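Local coordinates for aquaporin aqpM (Methanothermobacter marburgensis str. Marburg, PDB 2F2B), which forms a membrane channel for osmotically driven water movement in both directions and also gives a transient rise in initial glycerol flux, at the interface of chains A and B. Sequence-based numbering; all coordinates share one arbitrary frame. Chains: chain A/B, Aquaporin aqpM.

Contacts 1 and 2 belong to the same subunit boundary of the homotetramer, the centres of their C-alpha atoms lying about 12 Å apart. Chain A supplies both from one pair of helices, 143-166 and 175-194. Chain B lends helix 4-33 to both, with B:Ile17 in contact 1 and B:Phe20, B:Phe21 and B:Gly24 in contact 2; helix 52-73 joins it in the first and helix 100-122 in the second. Small alanine and threonine groups line the first contact, whereas phenylalanine rings fill the second. Together they extend the seam along the transmembrane helices, and the four-subunit assembly repeats it.

Contact 1: the interface of chains A and B. Residues chain A 156, 159-160, 182; chain B 17, 64, 68, 72.
A:Leu156 meets B:Ile17 methyl to methyl, CD1 of the leucine lying 3.6 Å from CD1 of the isoleucine. The two side chains cross obliquely, and CG2 of B:Ile17 also touches both leucine methyls. With CG anti to the backbone N (chi1 176°), A:Leu156 sends its branched end toward chain B. CD1 also reaches the methyl of B:Ala68, at 4.0 Å from its CB.

That alanine methyl points between two threonines: its CB is 3.3 Å from OG1 of A:Thr182, and OG1 of A:Thr160 stands equally near. CG2 of A:Thr182 adds an apolar touch. One turn further on, CB of B:Ala72 rests 3.5 Å from the backbone O of A:Ile159 and near that residue's CG2, a close helix approach that the small side chains probably allow.

No direct polar bond crosses here. OG1 of A:Thr160 donates to O of A:Leu156 at 2.8 Å within its own helix. The C=O...donor angle is 148°, and the bond fixes the hydroxyl's rotation while it sits against the B:Ala68 methyl. At the rim, a water links the chains, 3.1 Å from OG1 of A:Thr182 and 3.0 Å from the backbone O of B:Phe64.

In the fold, helices 143-166 and 175-194 of chain A face helices 4-33 and 52-73 of chain B, part of the tetramer's lateral packing.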
# COMPACT_ATOMS: atom_id res chain seq x y z
N LEU A 156 -13.17 -14.05 -6.94
CA LEU A 156 -11.76 -13.67 -7.01
C LEU A 156 -11.03 -14.08 -5.73
O LEU A 156 -9.93 -14.63 -5.78
CB LEU A 156 -11.59 -12.16 -7.23
CG LEU A 156 -10.13 -11.69 -7.22
CD1 LEU A 156 -9.34 -12.42 -8.30
CD2 LEU A 156 -10.06 -10.18 -7.44
N ILE A 159 -10.65 -18.04 -5.69
CA ILE A 159 -9.74 -18.60 -6.69
C ILE A 159 -8.29 -18.25 -6.32
O ILE A 159 -7.36 -19.02 -6.60
CB ILE A 159 -10.09 -18.13 -8.13
CG1 ILE A 159 -9.52 -19.13 -9.14
CG2 ILE A 159 -9.54 -16.72 -8.39
CD1 ILE A 159 -10.00 -18.92 -10.57
N THR A 160 -8.10 -17.11 -5.67
CA THR A 160 -6.77 -16.70 -5.24
C THR A 160 -6.34 -17.62 -4.10
O THR A 160 -5.21 -18.11 -4.06
CB THR A 160 -6.77 -15.23 -4.76
OG1 THR A 160 -7.16 -14.38 -5.85
CG2 THR A 160 -5.38 -14.81 -4.29
N THR A 182 -5.61 -8.97 -1.77
CA THR A 182 -6.66 -9.25 -2.74
C THR A 182 -7.99 -8.72 -2.19
O THR A 182 -8.77 -8.10 -2.91
CB THR A 182 -6.76 -10.75 -3.03
OG1 THR A 182 -5.53 -11.19 -3.62
CG2 THR A 182 -7.89 -11.04 -4.01
N ILE B 17 -11.10 -10.24 -14.76
CA ILE B 17 -10.81 -9.74 -13.42
C ILE B 17 -10.10 -8.39 -13.47
O ILE B 17 -10.47 -7.45 -12.75
CB ILE B 17 -9.92 -10.75 -12.65
CG1 ILE B 17 -10.76 -11.99 -12.29
CG2 ILE B 17 -9.34 -10.10 -11.39
CD1 ILE B 17 -9.95 -13.18 -11.81
N PHE B 64 -3.70 -5.03 -7.16
CA PHE B 64 -4.03 -6.16 -6.30
C PHE B 64 -4.80 -7.22 -7.09
O PHE B 64 -4.63 -8.42 -6.85
CB PHE B 64 -4.86 -5.70 -5.09
CG PHE B 64 -4.12 -4.77 -4.15
CD1 PHE B 64 -2.74 -4.86 -3.99
CD2 PHE B 64 -4.83 -3.85 -3.37
CE1 PHE B 64 -2.07 -4.04 -3.06
CE2 PHE B 64 -4.18 -3.03 -2.45
CZ PHE B 64 -2.79 -3.13 -2.30
N ALA B 68 -3.41 -10.98 -7.62
CA ALA B 68 -4.29 -12.11 -7.31
C ALA B 68 -4.40 -13.04 -8.51
O ALA B 68 -4.29 -14.27 -8.38
CB ALA B 68 -5.67 -11.60 -6.90
N ALA B 72 -3.17 -16.95 -8.93
CA ALA B 72 -4.21 -17.94 -9.19
C ALA B 72 -4.07 -18.63 -10.55
O ALA B 72 -4.31 -19.83 -10.67
CB ALA B 72 -5.59 -17.29 -9.10
O HOH W 1 -3.30 -9.23 -4.33

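Contact 2: the interface of chains A and B. Residues chain A 152-153, 186, 189-190, 193; chain B 20-21, 24, 118.
A:Thr189 points its hydroxyl at the backbone O of B:Phe21 because OG1 stands anti to its own carbonyl carbon (chi1 -57°). The first torsion of B:Phe21 (chi1 -69°, CG anti to the carbonyl carbon) has a separate task, setting the ring among A:Gly153, A:Ile186 and A:Leu190. The ring of B:Phe20 lies toward A:Val152 and A:Leu190.

The hydroxyl OG1 of A:Thr189 donates a hydrogen bond of 2.7 Å to the backbone O of B:Phe21. The donor comes in well off the carbonyl direction, the C=O...donor angle being 119°, and is tilted from the carbonyl plane. This polar link is set among apolar groups. CG2 of the same threonine lies 3.8 Å from CE1 of B:Phe118, and CD1 of A:Ile193 approaches that ring atom as well.

A:Val152 reaches tip to tip toward B:Phe20, placing CG1 over the ring centre in a CH-pi contact, 3.7 Å from the centroid. CD1 of B:Phe118 covers the opposite face, 3.8 Å above the plane, which clamps the ring between a methyl of chain A and ring atom CD1 of B:Phe118 of its own chain. A:Leu190 crosses B:Phe20 at about a right angle, with CD1 3.7 Å from CE1 of the ring.

The B:Phe21 ring has CD1 of B:Phe20 over one face. At its edge, in plane, lie the backbone O of A:Val152, CA of A:Gly153 and OG1 of A:Thr189. CE1 is 3.9 Å from both CD2 of A:Leu190 and CG2 of A:Ile186, on helix 175-194. CZ, the far end of the ring, lies 4.0 Å from CA of A:Gly153 on helix 143-166, where the lack of a side chain probably leaves room for it. Together these contacts put the ring between the two helices.

The site is thus a helix-to-helix seam of the tetramer, where helices 4-33 and 100-122 of chain B pack against helices 143-166 and 175-194 of chain A.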
# COMPACT_ATOMS: atom_id res chain seq x y z
N VAL A 152 -19.04 -12.13 -7.75
CA VAL A 152 -17.79 -11.86 -8.47
C VAL A 152 -16.64 -11.59 -7.50
O VAL A 152 -15.54 -12.10 -7.67
CB VAL A 152 -17.96 -10.65 -9.43
CG1 VAL A 152 -16.65 -10.40 -10.19
CG2 VAL A 152 -19.09 -10.93 -10.42
N GLY A 153 -16.91 -10.78 -6.48
CA GLY A 153 -15.88 -10.48 -5.50
C GLY A 153 -15.39 -11.71 -4.76
O GLY A 153 -14.18 -11.91 -4.61
N ILE A 186 -10.54 -5.84 -3.74
CA ILE A 186 -11.95 -6.10 -4.01
C ILE A 186 -12.82 -5.06 -3.31
O ILE A 186 -13.78 -4.56 -3.89
CB ILE A 186 -12.33 -7.54 -3.55
CG1 ILE A 186 -11.56 -8.56 -4.41
CG2 ILE A 186 -13.85 -7.77 -3.70
CD1 ILE A 186 -11.58 -9.99 -3.85
N THR A 189 -12.93 -1.64 -5.07
CA THR A 189 -13.83 -1.59 -6.22
C THR A 189 -15.31 -1.73 -5.87
O THR A 189 -16.14 -0.93 -6.30
CB THR A 189 -13.50 -2.71 -7.23
OG1 THR A 189 -12.13 -2.59 -7.66
CG2 THR A 189 -14.41 -2.61 -8.47
N LEU A 190 -15.63 -2.76 -5.09
CA LEU A 190 -17.01 -3.08 -4.73
C LEU A 190 -17.59 -2.48 -3.44
O LEU A 190 -18.78 -2.63 -3.17
CB LEU A 190 -17.15 -4.61 -4.68
CG LEU A 190 -17.69 -5.41 -5.88
CD1 LEU A 190 -17.56 -4.63 -7.17
CD2 LEU A 190 -16.97 -6.74 -5.95
N ILE A 193 -20.67 -0.41 -3.76
CA ILE A 193 -21.75 -1.07 -4.47
C ILE A 193 -22.55 -1.94 -3.50
O ILE A 193 -23.73 -1.69 -3.26
CB ILE A 193 -21.23 -1.93 -5.65
CG1 ILE A 193 -20.58 -1.01 -6.70
CG2 ILE A 193 -22.37 -2.70 -6.29
CD1 ILE A 193 -20.00 -1.74 -7.89
N PHE B 20 -12.82 -5.78 -14.69
CA PHE B 20 -13.92 -5.63 -13.74
C PHE B 20 -13.48 -4.83 -12.51
O PHE B 20 -14.10 -3.84 -12.14
CB PHE B 20 -14.45 -7.01 -13.32
CG PHE B 20 -15.60 -6.96 -12.34
CD1 PHE B 20 -15.37 -6.71 -10.98
CD2 PHE B 20 -16.90 -7.15 -12.77
CE1 PHE B 20 -16.42 -6.66 -10.07
CE2 PHE B 20 -17.97 -7.10 -11.87
CZ PHE B 20 -17.73 -6.85 -10.52
N PHE B 21 -12.39 -5.26 -11.88
CA PHE B 21 -11.91 -4.59 -10.68
C PHE B 21 -11.13 -3.30 -10.91
O PHE B 21 -11.37 -2.29 -10.23
CB PHE B 21 -11.09 -5.58 -9.84
CG PHE B 21 -11.93 -6.66 -9.24
CD1 PHE B 21 -12.69 -6.42 -8.09
CD2 PHE B 21 -12.03 -7.91 -9.86
CE1 PHE B 21 -13.53 -7.40 -7.58
CE2 PHE B 21 -12.88 -8.89 -9.35
CZ PHE B 21 -13.63 -8.63 -8.20
N GLY B 24 -13.22 -0.80 -13.05
CA GLY B 24 -14.39 -0.57 -12.22
C GLY B 24 -14.13 0.45 -11.13
O GLY B 24 -14.99 1.28 -10.83
N PHE B 118 -19.46 -5.69 -14.90
CA PHE B 118 -19.32 -4.63 -13.91
C PHE B 118 -20.46 -3.64 -14.10
O PHE B 118 -21.05 -3.15 -13.13
CB PHE B 118 -17.99 -3.88 -14.07
CG PHE B 118 -17.82 -2.80 -13.04
CD1 PHE B 118 -17.45 -3.12 -11.74
CD2 PHE B 118 -18.11 -1.48 -13.36
CE1 PHE B 118 -17.39 -2.14 -10.75
CE2 PHE B 118 -18.05 -0.49 -12.38
CZ PHE B 118 -17.69 -0.82 -11.07